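Tyrosinase (Burkholderia thailandensis, PDB 5ZRD) catalyses, as a dicopper monooxygenase, the hydroxylation of monophenols to catechols and, as in other tyrosinases, their further oxidation to quinones, with activity at acidic pH. Local coordinates at residues A[48-52]-A[311-317]; A[151-157]-A[171-177]; A[79-85]-A[354-359]. All blocks are in the same frame, centred on the assembly; numbering follows the deposited sequence.

Interaction 1 of 3, residues A[48-52]-A[311-317]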
ATOM      1  N   LYS A  48      35.304  -4.709   1.720  1.00 39.63           N
ATOM      2  CA  LYS A  48      36.405  -3.819   2.060  1.00 39.58           C
ATOM      3  C   LYS A  48      36.833  -2.905   0.886  1.00 35.65           C
ATOM      4  O   LYS A  48      37.774  -2.120   1.038  1.00 29.85           O
ATOM      5  CB  LYS A  48      37.606  -4.665   2.489  1.00 41.62           C
ATOM      6  CG  LYS A  48      37.360  -5.633   3.639  1.00 45.77           C
ATOM      7  CD  LYS A  48      38.677  -6.171   4.176  1.00 54.38           C
ATOM      8  CE  LYS A  48      38.581  -6.838   5.531  1.00 61.08           C
ATOM      9  NZ  LYS A  48      38.553  -8.312   5.382  1.00 65.77           N
ATOM     10  N   SER A  49      36.240  -3.014  -0.297  1.00 36.64           N
ATOM     11  CA  SER A  49      36.518  -2.008  -1.356  1.00 37.48           C
ATOM     12  C   SER A  49      36.063  -0.626  -0.892  1.00 37.91           C
ATOM     13  O   SER A  49      35.111  -0.498  -0.134  1.00 38.91           O
ATOM     14  CB  SER A  49      35.808  -2.338  -2.645  1.00 37.46           C
ATOM     15  OG  SER A  49      34.397  -2.458  -2.450  1.00 35.49           O
ATOM     16  N   PHE A  50      36.676   0.407  -1.425  1.00 41.14           N
ATOM     17  CA  PHE A  50      36.237   1.737  -1.085  1.00 37.41           C
ATOM     18  C   PHE A  50      34.780   1.954  -1.516  1.00 38.53           C
ATOM     19  O   PHE A  50      34.072   2.713  -0.887  1.00 36.10           O
ATOM     20  CB  PHE A  50      37.147   2.790  -1.701  1.00 35.25           C
ATOM     21  CG  PHE A  50      36.762   4.180  -1.270  1.00 37.94           C
ATOM     22  CD1 PHE A  50      36.743   4.518   0.075  1.00 38.17           C
ATOM     23  CD2 PHE A  50      36.414   5.147  -2.199  1.00 39.71           C
ATOM     24  CE1 PHE A  50      36.365   5.782   0.483  1.00 37.84           C
ATOM     25  CE2 PHE A  50      36.059   6.422  -1.790  1.00 38.88           C
ATOM     26  CZ  PHE A  50      36.048   6.740  -0.452  1.00 38.68           C
ATOM     27  N   PHE A  51      34.336   1.309  -2.592  1.00 39.66           N
ATOM     28  CA  PHE A  51      33.009   1.596  -3.114  1.00 39.08           C
ATOM     29  C   PHE A  51      31.926   1.064  -2.172  1.00 36.63           C
ATOM     30  O   PHE A  51      30.891   1.685  -1.963  1.00 33.34           O
ATOM     31  CB  PHE A  51      32.807   0.981  -4.501  1.00 39.46           C
ATOM     32  CG  PHE A  51      31.414   1.168  -5.043  1.00 33.71           C
ATOM     33  CD1 PHE A  51      31.034   2.372  -5.620  1.00 33.08           C
ATOM     34  CD2 PHE A  51      30.490   0.144  -4.973  1.00 31.91           C
ATOM     35  CE1 PHE A  51      29.747   2.552  -6.111  1.00 33.87           C
ATOM     36  CE2 PHE A  51      29.210   0.319  -5.479  1.00 34.17           C
ATOM     37  CZ  PHE A  51      28.834   1.526  -6.029  1.00 34.90           C
ATOM     38  N   ALA A  52      32.178  -0.115  -1.639  1.00 36.65           N
ATOM     39  CA  ALA A  52      31.269  -0.736  -0.712  1.00 37.49           C
ATOM     40  C   ALA A  52      31.188   0.101   0.576  1.00 36.24           C
ATOM     41  O   ALA A  52      30.088   0.382   1.052  1.00 40.29           O
ATOM     42  CB  ALA A  52      31.741  -2.147  -0.433  1.00 35.70           C
ATOM     43  N   GLY A 311      29.998   9.926   1.408  1.00 32.55           N
ATOM     44  CA  GLY A 311      30.936   8.840   1.756  1.00 33.27           C
ATOM     45  C   GLY A 311      31.800   8.400   0.576  1.00 33.19           C
ATOM     46  O   GLY A 311      32.779   7.703   0.793  1.00 30.09           O
ATOM     47  N   MET A 312      31.471   8.805  -0.658  1.00 32.55           N
ATOM     48  CA  MET A 312      32.274   8.385  -1.823  1.00 30.01           C
ATOM     49  C   MET A 312      33.446   9.339  -2.007  1.00 28.53           C
ATOM     50  O   MET A 312      34.307   9.057  -2.796  1.00 30.12           O
ATOM     51  CB  MET A 312      31.463   8.371  -3.119  1.00 27.97           C
ATOM     52  CG  MET A 312      30.334   7.373  -3.136  1.00 26.30           C
ATOM     53  SD  MET A 312      30.918   5.675  -2.918  1.00 34.43           S
ATOM     54  CE  MET A 312      29.385   4.760  -2.874  1.00 34.13           C
ATOM     55  N   ASP A 313      33.480  10.457  -1.308  1.00 28.70           N
ATOM     56  CA  ASP A 313      34.637  11.344  -1.391  1.00 30.10           C
ATOM     57  C   ASP A 313      35.647  10.983  -0.299  1.00 30.05           C
ATOM     58  O   ASP A 313      35.337  11.112   0.864  1.00 32.35           O
ATOM     59  CB  ASP A 313      34.218  12.783  -1.232  1.00 29.57           C
ATOM     60  CG  ASP A 313      35.358  13.754  -1.428  1.00 31.58           C
ATOM     61  OD1 ASP A 313      36.558  13.394  -1.175  1.00 32.25           O
ATOM     62  OD2 ASP A 313      35.016  14.880  -1.868  1.00 28.80           O
ATOM     63  N   PRO A 314      36.869  10.582  -0.671  1.00 34.05           N
ATOM     64  CA  PRO A 314      37.897  10.171   0.312  1.00 33.85           C
ATOM     65  C   PRO A 314      38.074  11.149   1.482  1.00 33.84           C
ATOM     66  O   PRO A 314      38.434  10.675   2.590  1.00 30.92           O
ATOM     67  CB  PRO A 314      39.197  10.073  -0.498  1.00 34.58           C
ATOM     68  CG  PRO A 314      38.723   9.714  -1.892  1.00 32.59           C
ATOM     69  CD  PRO A 314      37.419  10.461  -2.041  1.00 33.70           C
ATOM     70  N   ILE A 315      37.807  12.455   1.255  1.00 30.92           N
ATOM     71  CA  ILE A 315      38.006  13.472   2.283  1.00 31.38           C
ATOM     72  C   ILE A 315      37.006  13.236   3.410  1.00 30.33           C
ATOM     73  O   ILE A 315      37.234  13.684   4.542  1.00 29.98           O
ATOM     74  CB  ILE A 315      37.889  14.924   1.758  1.00 29.76           C
ATOM     75  CG1 ILE A 315      38.575  15.913   2.691  1.00 31.39           C
ATOM     76  CG2 ILE A 315      36.460  15.368   1.550  1.00 30.30           C
ATOM     77  CD1 ILE A 315      38.881  17.241   2.020  1.00 33.59           C
ATOM     78  N   PHE A 316      35.881  12.614   3.086  1.00 29.12           N
ATOM     79  CA  PHE A 316      34.936  12.235   4.151  1.00 29.90           C
ATOM     80  C   PHE A 316      35.656  11.594   5.343  1.00 28.84           C
ATOM     81  O   PHE A 316      35.371  11.922   6.465  1.00 32.88           O
ATOM     82  CB  PHE A 316      33.886  11.269   3.638  1.00 28.60           C
ATOM     83  CG  PHE A 316      32.884  10.843   4.679  1.00 30.52           C
ATOM     84  CD1 PHE A 316      33.169   9.796   5.541  1.00 28.80           C
ATOM     85  CD2 PHE A 316      31.648  11.467   4.769  1.00 29.04           C
ATOM     86  CE1 PHE A 316      32.239   9.411   6.484  1.00 29.74           C
ATOM     87  CE2 PHE A 316      30.720  11.086   5.720  1.00 27.85           C
ATOM     88  CZ  PHE A 316      31.024  10.065   6.580  1.00 30.27           C
ATOM     89  N   PHE A 317      36.625  10.740   5.102  1.00 31.01           N
ATOM     90  CA  PHE A 317      37.197   9.904   6.171  1.00 30.69           C
ATOM     91  C   PHE A 317      38.274  10.673   6.943  1.00 33.99           C
ATOM     92  O   PHE A 317      38.420  10.471   8.166  1.00 31.86           O
ATOM     93  CB  PHE A 317      37.670   8.571   5.586  1.00 28.06           C
ATOM     94  CG  PHE A 317      36.493   7.750   5.170  1.00 27.74           C
ATOM     95  CD1 PHE A 317      35.913   7.953   3.938  1.00 29.97           C
ATOM     96  CD2 PHE A 317      35.841   6.952   6.081  1.00 26.29           C
ATOM     97  CE1 PHE A 317      34.756   7.284   3.587  1.00 29.29           C
ATOM     98  CE2 PHE A 317      34.688   6.270   5.721  1.00 28.69           C
ATOM     99  CZ  PHE A 317      34.147   6.433   4.478  1.00 29.13           C
TER
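Phe50 swings its ring out with CG anti to the backbone N (chi1 -176°), and Met312 doubles back at chi2 (-60°) to bring its methyl group to Phe51; these two reaches join the starts of two helices of the dicopper core. The far rim of Phe50 fits into the bend of residues 311-317. Phe50 CE2 lies 3.3 Å from Met312 O, which sits at the ring edge near its plane, and Phe50 CZ is 3.6 Å from Gly311 O. On the flanks of the same rim, Phe50 CE2 approaches Pro314 CG and Phe50 CE1 meets Phe317 CE1 at 3.8 Å. Met312 CE lies 3.5 Å from Phe51 O and 3.9 Å from Phe51 CE1, while Met312 SD stands 5.1 Å from the centroid of the Phe51 ring, an oblique Met-aromatic contact. Asp313 OD1 caps the turn that leads into the helix, accepting from Ile315 N at 2.9 Å with a nearly straight N-H (170°), and also pairs with Arg179. Helix 50-57 ends at His57, a ligand of one copper, and helix 315-334 carries His320, a ligand of the other; Phe316 belongs to the pocket between them. No hydrogen bond crosses the contact: the helix starts meet through apolar surface, with the electropositive C-H edge of Phe50 turned to Met312 O and Gly311 O lying obliquely by CZ, consistent with weak electrostatic attraction.

Interaction 2 of 3, residues A[151-157]-A[171-177]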
ATOM      1  N   SER A 151      39.702  12.466  -5.090  1.00 31.92           N
ATOM      2  CA  SER A 151      38.388  12.174  -5.619  1.00 32.47           C
ATOM      3  C   SER A 151      38.321  10.677  -5.867  1.00 32.87           C
ATOM      4  O   SER A 151      39.313   9.937  -5.700  1.00 36.53           O
ATOM      5  CB  SER A 151      38.109  12.933  -6.880  1.00 32.21           C
ATOM      6  OG  SER A 151      39.145  12.655  -7.816  1.00 36.06           O
ATOM      7  N   PHE A 152      37.163  10.229  -6.268  1.00 33.94           N
ATOM      8  CA  PHE A 152      37.011   8.798  -6.541  1.00 34.07           C
ATOM      9  C   PHE A 152      36.031   8.641  -7.693  1.00 33.08           C
ATOM     10  O   PHE A 152      35.069   9.380  -7.796  1.00 34.48           O
ATOM     11  CB  PHE A 152      36.561   8.065  -5.284  1.00 32.53           C
ATOM     12  CG  PHE A 152      36.125   6.632  -5.453  1.00 33.59           C
ATOM     13  CD1 PHE A 152      37.056   5.634  -5.699  1.00 31.87           C
ATOM     14  CD2 PHE A 152      34.801   6.272  -5.268  1.00 30.98           C
ATOM     15  CE1 PHE A 152      36.671   4.311  -5.799  1.00 29.81           C
ATOM     16  CE2 PHE A 152      34.419   4.945  -5.349  1.00 32.76           C
ATOM     17  CZ  PHE A 152      35.349   3.968  -5.622  1.00 32.57           C
ATOM     18  N   VAL A 153      36.388   7.732  -8.576  1.00 37.07           N
ATOM     19  CA  VAL A 153      35.663   7.425  -9.783  1.00 34.63           C
ATOM     20  C   VAL A 153      34.852   6.173  -9.456  1.00 34.59           C
ATOM     21  O   VAL A 153      35.394   5.194  -8.962  1.00 42.03           O
ATOM     22  CB  VAL A 153      36.634   7.172 -10.967  1.00 35.60           C
ATOM     23  CG1 VAL A 153      35.900   6.854 -12.258  1.00 38.33           C
ATOM     24  CG2 VAL A 153      37.602   8.334 -11.201  1.00 37.43           C
ATOM     25  N   LEU A 154      33.576   6.189  -9.742  1.00 34.76           N
ATOM     26  CA  LEU A 154      32.728   5.090  -9.388  1.00 34.46           C
ATOM     27  C   LEU A 154      33.004   3.916 -10.341  1.00 39.22           C
ATOM     28  O   LEU A 154      32.998   4.114 -11.538  1.00 36.93           O
ATOM     29  CB  LEU A 154      31.282   5.572  -9.490  1.00 34.85           C
ATOM     30  CG  LEU A 154      30.856   6.629  -8.469  1.00 38.13           C
ATOM     31  CD1 LEU A 154      29.411   7.045  -8.695  1.00 39.14           C
ATOM     32  CD2 LEU A 154      31.037   6.109  -7.055  1.00 34.93           C
ATOM     33  N   PRO A 155      33.253   2.698  -9.808  1.00 40.78           N
ATOM     34  CA  PRO A 155      33.472   1.508 -10.673  1.00 39.98           C
ATOM     35  C   PRO A 155      32.195   0.946 -11.323  1.00 41.93           C
ATOM     36  O   PRO A 155      32.269   0.292 -12.359  1.00 45.88           O
ATOM     37  CB  PRO A 155      34.035   0.447  -9.716  1.00 38.39           C
ATOM     38  CG  PRO A 155      33.425   0.815  -8.387  1.00 40.47           C
ATOM     39  CD  PRO A 155      33.477   2.329  -8.393  1.00 39.03           C
ATOM     40  N   VAL A 156      31.056   1.149 -10.659  1.00 41.43           N
ATOM     41  CA  VAL A 156      29.746   0.819 -11.164  1.00 38.87           C
ATOM     42  C   VAL A 156      28.858   2.012 -10.858  1.00 40.32           C
ATOM     43  O   VAL A 156      29.256   2.894 -10.097  1.00 37.53           O
ATOM     44  CB  VAL A 156      29.152  -0.444 -10.520  1.00 42.33           C
ATOM     45  CG1 VAL A 156      29.963  -1.681 -10.862  1.00 49.67           C
ATOM     46  CG2 VAL A 156      29.029  -0.288  -9.020  1.00 42.66           C
ATOM     47  N   ALA A 157      27.663   1.983 -11.421  1.00 38.71           N
ATOM     48  CA  ALA A 157      26.740   3.083 -11.272  1.00 41.81           C
ATOM     49  C   ALA A 157      26.001   2.951  -9.938  1.00 38.89           C
ATOM     50  O   ALA A 157      25.769   1.883  -9.444  1.00 38.04           O
ATOM     51  CB  ALA A 157      25.768   3.119 -12.428  1.00 44.27           C
ATOM     52  N   LYS A 171      23.799   8.088 -10.283  1.00 31.87           N
ATOM     53  CA  LYS A 171      25.052   8.569 -10.799  1.00 31.81           C
ATOM     54  C   LYS A 171      25.706   7.460 -11.616  1.00 34.69           C
ATOM     55  O   LYS A 171      25.824   6.325 -11.129  1.00 35.33           O
ATOM     56  CB  LYS A 171      25.903   9.068  -9.626  1.00 36.08           C
ATOM     57  CG  LYS A 171      25.713  10.545  -9.331  1.00 37.82           C
ATOM     58  CD  LYS A 171      25.827  10.997  -7.905  1.00 37.72           C
ATOM     59  CE  LYS A 171      27.003  11.905  -7.674  1.00 40.03           C
ATOM     60  NZ  LYS A 171      26.667  13.143  -6.929  1.00 35.95           N
ATOM     61  N   PRO A 172      26.139   7.781 -12.861  1.00 37.25           N
ATOM     62  CA  PRO A 172      26.620   6.728 -13.751  1.00 37.31           C
ATOM     63  C   PRO A 172      27.986   6.149 -13.369  1.00 37.82           C
ATOM     64  O   PRO A 172      28.785   6.804 -12.663  1.00 35.56           O
ATOM     65  CB  PRO A 172      26.823   7.434 -15.102  1.00 40.55           C
ATOM     66  CG  PRO A 172      27.253   8.833 -14.715  1.00 34.87           C
ATOM     67  CD  PRO A 172      26.372   9.101 -13.508  1.00 36.37           C
ATOM     68  N   LYS A 173      28.262   4.966 -13.912  1.00 38.75           N
ATOM     69  CA  LYS A 173      29.606   4.411 -13.896  1.00 38.45           C
ATOM     70  C   LYS A 173      30.583   5.439 -14.453  1.00 36.17           C
ATOM     71  O   LYS A 173      30.258   6.106 -15.423  1.00 39.20           O
ATOM     72  CB  LYS A 173      29.713   3.185 -14.792  1.00 41.24           C
ATOM     73  CG  LYS A 173      31.092   2.544 -14.832  1.00 41.13           C
ATOM     74  CD  LYS A 173      31.080   1.241 -15.577  1.00 41.82           C
ATOM     75  CE  LYS A 173      32.440   0.595 -15.648  1.00 48.37           C
ATOM     76  NZ  LYS A 173      32.296  -0.823 -16.042  1.00 58.20           N
ATOM     77  N   GLY A 174      31.736   5.586 -13.827  1.00 30.92           N
ATOM     78  CA  GLY A 174      32.710   6.622 -14.250  1.00 34.71           C
ATOM     79  C   GLY A 174      32.475   8.000 -13.641  1.00 34.16           C
ATOM     80  O   GLY A 174      33.243   8.891 -13.837  1.00 37.83           O
ATOM     81  N   TYR A 175      31.425   8.205 -12.882  1.00 37.76           N
ATOM     82  CA  TYR A 175      31.231   9.486 -12.226  1.00 36.33           C
ATOM     83  C   TYR A 175      32.418   9.784 -11.295  1.00 35.56           C
ATOM     84  O   TYR A 175      32.852   8.887 -10.591  1.00 35.86           O
ATOM     85  CB  TYR A 175      29.931   9.460 -11.420  1.00 38.19           C
ATOM     86  CG  TYR A 175      29.802  10.678 -10.552  1.00 37.82           C
ATOM     87  CD1 TYR A 175      29.466  11.906 -11.108  1.00 32.53           C
ATOM     88  CD2 TYR A 175      30.106  10.615  -9.197  1.00 35.79           C
ATOM     89  CE1 TYR A 175      29.362  13.034 -10.312  1.00 37.77           C
ATOM     90  CE2 TYR A 175      30.065  11.749  -8.402  1.00 36.12           C
ATOM     91  CZ  TYR A 175      29.694  12.962  -8.966  1.00 36.25           C
ATOM     92  OH  TYR A 175      29.615  14.073  -8.189  1.00 34.29           O
ATOM     93  N   VAL A 176      32.923  11.016 -11.264  1.00 31.64           N
ATOM     94  CA  VAL A 176      34.032  11.360 -10.355  1.00 33.46           C
ATOM     95  C   VAL A 176      33.513  12.354  -9.297  1.00 34.46           C
ATOM     96  O   VAL A 176      32.763  13.300  -9.585  1.00 33.85           O
ATOM     97  CB  VAL A 176      35.273  11.870 -11.129  1.00 38.97           C
ATOM     98  CG1 VAL A 176      34.912  12.847 -12.228  1.00 45.75           C
ATOM     99  CG2 VAL A 176      36.354  12.495 -10.261  1.00 37.16           C
ATOM    100  N   THR A 177      33.915  12.145  -8.040  1.00 31.91           N
ATOM    101  CA  THR A 177      33.361  12.942  -6.971  1.00 28.47           C
ATOM    102  C   THR A 177      33.889  14.349  -7.161  1.00 30.89           C
ATOM    103  O   THR A 177      35.023  14.471  -7.673  1.00 30.67           O
ATOM    104  CB  THR A 177      33.684  12.377  -5.587  1.00 25.77           C
ATOM    105  OG1 THR A 177      35.093  12.263  -5.425  1.00 27.25           O
ATOM    106  CG2 THR A 177      33.072  11.012  -5.353  1.00 27.49           C
TER
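Lys173 and Pro155 meet at one end of an irregular antiparallel pairing of two loop segments, where the second segment makes a type II beta turn from Pro172 to Tyr175. With CG anti to its backbone N and every later torsion extended, the Lys173 side chain runs along the backbone opposite. Lys173 CB lies 4.1 Å from Ala157 N, CG passes Pro155 O, CD stays beside the same oxygen, and CE comes to 3.3 Å from Pro155 O before NZ ends a little farther off, so the aliphatic stem does the touching. Beside it, Gly174 has the positive phi (86°) usual at the third position of a type II turn, and its N donates to Leu154 O. The pairing continues with Leu154 N bonded to Tyr175 O at 2.9 Å. Val153 and Val176 then form a single bridge as a non-hydrogen-bonded pair, their CA atoms 4.3 Å apart. On the buried side Leu154 and Tyr175 lie side by side and point the same way, Leu154 CD1 reaching Tyr175 CD2 at 3.7 Å. The bent chain of Lys171 carries CE over one face of the Tyr175 ring; Lys171 NZ and Tyr175 OH both turn to Asp303, and NZ also bonds Gly184 O, which ties the turn to neighbouring loops. Phe51 of helix 50-57 packs against Phe152, Leu154, Pro155 and Val156. At the other end, Thr177 N donates to Phe152 O at 3.0 Å, and in return Phe152 N donates to a side-chain oxygen instead of a backbone carbonyl: Thr177 OG1, at 3.0 Å with an N-H...O angle of 145°.

Interaction 3 of 3, residues A[79-85]-A[354-359]. With CU (copper (II) ion), chain J.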
ATOM      1  N   TRP A  79      15.732   6.749   6.356  1.00 31.18           N
ATOM      2  CA  TRP A  79      17.055   6.782   5.705  1.00 33.92           C
ATOM      3  C   TRP A  79      17.438   5.388   5.212  1.00 35.02           C
ATOM      4  O   TRP A  79      17.471   4.424   6.018  1.00 32.66           O
ATOM      5  CB  TRP A  79      18.113   7.292   6.678  1.00 33.20           C
ATOM      6  CG  TRP A  79      19.458   7.529   6.085  1.00 31.94           C
ATOM      7  CD1 TRP A  79      20.641   7.038   6.555  1.00 31.47           C
ATOM      8  CD2 TRP A  79      19.780   8.363   4.958  1.00 28.88           C
ATOM      9  NE1 TRP A  79      21.679   7.493   5.779  1.00 33.03           N
ATOM     10  CE2 TRP A  79      21.178   8.308   4.792  1.00 32.22           C
ATOM     11  CE3 TRP A  79      19.047   9.147   4.066  1.00 33.52           C
ATOM     12  CZ2 TRP A  79      21.839   9.029   3.787  1.00 33.14           C
ATOM     13  CZ3 TRP A  79      19.703   9.856   3.073  1.00 29.61           C
ATOM     14  CH2 TRP A  79      21.080   9.795   2.934  1.00 27.57           C
ATOM     15  N   GLY A  80      17.756   5.320   3.907  1.00 31.65           N
ATOM     16  CA  GLY A  80      18.113   4.074   3.239  1.00 31.10           C
ATOM     17  C   GLY A  80      19.591   3.785   3.343  1.00 31.83           C
ATOM     18  O   GLY A  80      20.091   2.817   2.765  1.00 32.64           O
ATOM     19  N   GLY A  81      20.333   4.679   3.980  1.00 31.93           N
ATOM     20  CA  GLY A  81      21.733   4.388   4.287  1.00 32.03           C
ATOM     21  C   GLY A  81      21.833   3.916   5.723  1.00 31.65           C
ATOM     22  O   GLY A  81      20.814   3.881   6.423  1.00 34.86           O
ATOM     23  N   TYR A  82      23.041   3.571   6.154  1.00 33.67           N
ATOM     24  CA  TYR A  82      23.286   3.077   7.495  1.00 29.56           C
ATOM     25  C   TYR A  82      23.705   4.215   8.447  1.00 31.12           C
ATOM     26  O   TYR A  82      23.664   4.055   9.695  1.00 30.81           O
ATOM     27  CB  TYR A  82      24.348   1.989   7.396  1.00 33.22           C
ATOM     28  CG  TYR A  82      23.852   0.675   6.849  1.00 38.33           C
ATOM     29  CD1 TYR A  82      22.883  -0.043   7.531  1.00 39.14           C
ATOM     30  CD2 TYR A  82      24.314   0.162   5.640  1.00 39.51           C
ATOM     31  CE1 TYR A  82      22.391  -1.242   7.042  1.00 39.63           C
ATOM     32  CE2 TYR A  82      23.864  -1.054   5.154  1.00 39.33           C
ATOM     33  CZ  TYR A  82      22.910  -1.763   5.870  1.00 42.93           C
ATOM     34  OH  TYR A  82      22.413  -2.948   5.417  1.00 46.06           O
ATOM     35  N   CYS A  83      24.193   5.357   7.928  1.00 27.84           N
ATOM     36  CA  CYS A  83      24.794   6.326   8.813  1.00 24.99           C
ATOM     37  C   CYS A  83      23.692   6.878   9.722  1.00 27.24           C
ATOM     38  O   CYS A  83      22.492   6.974   9.308  1.00 28.39           O
ATOM     39  CB  CYS A  83      25.553   7.416   8.071  1.00 28.43           C
ATOM     40  SG  CYS A  83      24.507   8.590   7.159  1.00 32.49           S
ATOM     41  N   ASN A  84      24.092   7.159  10.977  1.00 25.27           N
ATOM     42  CA  ASN A  84      23.257   7.791  12.000  1.00 25.57           C
ATOM     43  C   ASN A  84      23.556   9.298  12.049  1.00 24.79           C
ATOM     44  O   ASN A  84      24.717   9.695  12.246  1.00 23.82           O
ATOM     45  CB  ASN A  84      23.487   7.162  13.372  1.00 24.61           C
ATOM     46  CG  ASN A  84      22.712   5.886  13.563  1.00 27.97           C
ATOM     47  OD1 ASN A  84      21.507   5.943  13.740  1.00 31.31           O
ATOM     48  ND2 ASN A  84      23.379   4.741  13.458  1.00 28.65           N
ATOM     49  N   HIS A  85      22.494  10.103  11.920  1.00 24.83           N
ATOM     50  CA  HIS A  85      22.539  11.583  11.953  1.00 25.58           C
ATOM     51  C   HIS A  85      21.356  12.139  12.736  1.00 25.88           C
ATOM     52  O   HIS A  85      20.301  11.566  12.758  1.00 31.29           O
ATOM     53  CB  HIS A  85      22.506  12.142  10.536  1.00 27.12           C
ATOM     54  CG  HIS A  85      23.553  11.532   9.677  1.00 29.14           C
ATOM     55  ND1 HIS A  85      23.315  10.428   8.920  1.00 31.03           N
ATOM     56  CD2 HIS A  85      24.871  11.804   9.556  1.00 32.83           C
ATOM     57  CE1 HIS A  85      24.434  10.086   8.313  1.00 31.74           C
ATOM     58  NE2 HIS A  85      25.410  10.915   8.683  1.00 30.82           N
ATOM     59  N   SER A 354      14.799  13.037  13.240  1.00 38.33           N
ATOM     60  CA  SER A 354      15.604  13.677  12.217  1.00 36.82           C
ATOM     61  C   SER A 354      15.469  12.958  10.854  1.00 32.49           C
ATOM     62  O   SER A 354      14.439  13.062  10.213  1.00 40.69           O
ATOM     63  CB  SER A 354      17.016  13.775  12.716  1.00 37.05           C
ATOM     64  OG  SER A 354      17.759  14.640  11.876  1.00 43.76           O
ATOM     65  N   GLN A 355      16.505  12.253  10.408  1.00 27.72           N
ATOM     66  CA  GLN A 355      16.565  11.526   9.129  1.00 28.47           C
ATOM     67  C   GLN A 355      15.560  10.361   9.071  1.00 31.74           C
ATOM     68  O   GLN A 355      15.221   9.896   7.992  1.00 28.66           O
ATOM     69  CB  GLN A 355      17.977  10.957   8.933  1.00 28.89           C
ATOM     70  CG  GLN A 355      18.337   9.806   9.867  1.00 27.00           C
ATOM     71  CD  GLN A 355      19.727   9.300   9.616  1.00 28.16           C
ATOM     72  OE1 GLN A 355      20.487   9.814   8.774  1.00 28.88           O
ATOM     73  NE2 GLN A 355      20.071   8.283  10.380  1.00 25.12           N
ATOM     74  N   GLY A 356      15.127   9.850  10.227  1.00 32.24           N
ATOM     75  CA  GLY A 356      14.219   8.729  10.247  1.00 29.74           C
ATOM     76  C   GLY A 356      14.991   7.430  10.295  1.00 29.96           C
ATOM     77  O   GLY A 356      16.208   7.447  10.265  1.00 29.81           O
ATOM     78  N   PRO A 357      14.279   6.299  10.392  1.00 29.94           N
ATOM     79  CA  PRO A 357      14.892   5.031  10.677  1.00 27.59           C
ATOM     80  C   PRO A 357      15.783   4.503   9.548  1.00 29.75           C
ATOM     81  O   PRO A 357      15.496   4.632   8.355  1.00 33.09           O
ATOM     82  CB  PRO A 357      13.719   4.088  10.948  1.00 32.21           C
ATOM     83  CG  PRO A 357      12.507   4.802  10.389  1.00 35.72           C
ATOM     84  CD  PRO A 357      12.813   6.274  10.515  1.00 32.86           C
ATOM     85  N   THR A 358      16.905   3.943   9.963  1.00 32.08           N
ATOM     86  CA  THR A 358      17.826   3.288   9.070  1.00 31.95           C
ATOM     87  C   THR A 358      17.321   1.854   8.828  1.00 36.11           C
ATOM     88  O   THR A 358      16.425   1.408   9.518  1.00 36.47           O
ATOM     89  CB  THR A 358      19.246   3.328   9.635  1.00 33.12           C
ATOM     90  OG1 THR A 358      19.267   2.597  10.854  1.00 32.08           O
ATOM     91  CG2 THR A 358      19.776   4.722   9.897  1.00 36.39           C
ATOM     92  N   PRO A 359      17.841   1.154   7.811  1.00 34.96           N
ATOM     93  CA  PRO A 359      17.350  -0.180   7.426  1.00 39.15           C
ATOM     94  C   PRO A 359      17.195  -1.162   8.598  1.00 35.14           C
ATOM     95  O   PRO A 359      18.097  -1.291   9.396  1.00 36.35           O
ATOM     96  CB  PRO A 359      18.434  -0.704   6.477  1.00 37.38           C
ATOM     97  CG  PRO A 359      18.893   0.559   5.796  1.00 39.57           C
ATOM     98  CD  PRO A 359      18.956   1.542   6.947  1.00 37.41           C
TER
HETATM   99 CU    CU J 606      27.402  10.481   8.299  1.00 33.90          CU
HETATM  100  O   HOH W   1      20.011   3.400  13.204  1.00 32.86           O
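The copper site held by His57, His85 and His94 is backed here by a loop from far along the chain, whose Gln355 hydrogen-bonds the ligand His85 at ND1. His85 NE2 binds copper at 2.1 Å; its other nitrogen, ND1, donates to Gln355 OE1 at 2.9 Å, the acceptor lying in the imidazole plane, which helps hold the ring's rotation. The Gln355 amide, turned 77° to that ring, is itself held by NE2 donating in its own plane to a lone pair of Cys83 O (3.0 Å). Its chain runs fully extended beyond CG (chi2 180°) and lays the amide nearly parallel to the Trp79 indole, OE1 over one face; Gly81 N lies over the opposite face. His85 also carries the Cys-His thioether known from several type 3 copper proteins: Cys83 SG is bonded to His85 CE1 at 1.9 Å, so the imidazole is restrained by metal, covalent link and hydrogen bond together. Farther along, Trp79 N donates to Pro357 O at 2.9 Å. Thr358 CG2 sits at the indole edge and against Cys83 O, while a water joins Thr358 OG1 to Asn84 OD1, which also bonds Asn87. Pro359 lays its CD 3.0 Å from Gly81 O and its CB 4.0 Å from Tyr82 CE1.

In the fold
Along the chain the segments come in the order 48-52, 79-85, 151-157, 171-177, 311-317 and 354-359. Interaction 2 is thus nested within the loops closed by both others, while interactions 1 and 3 interleave. Interactions 1 and 2 touch, their centres about 12 Å apart: Phe152 and Thr177 pack on Met312 O, and helix 50-57 touches both the paired loops and the start of helix 315-334. Interaction 3 lies about 18 Å from interaction 1 and 23 Å from interaction 2, centre to centre, and touches neither. His57 connects the two regions, since it ends the helix begun in interaction 1 and shares a copper with His85 of interaction 3.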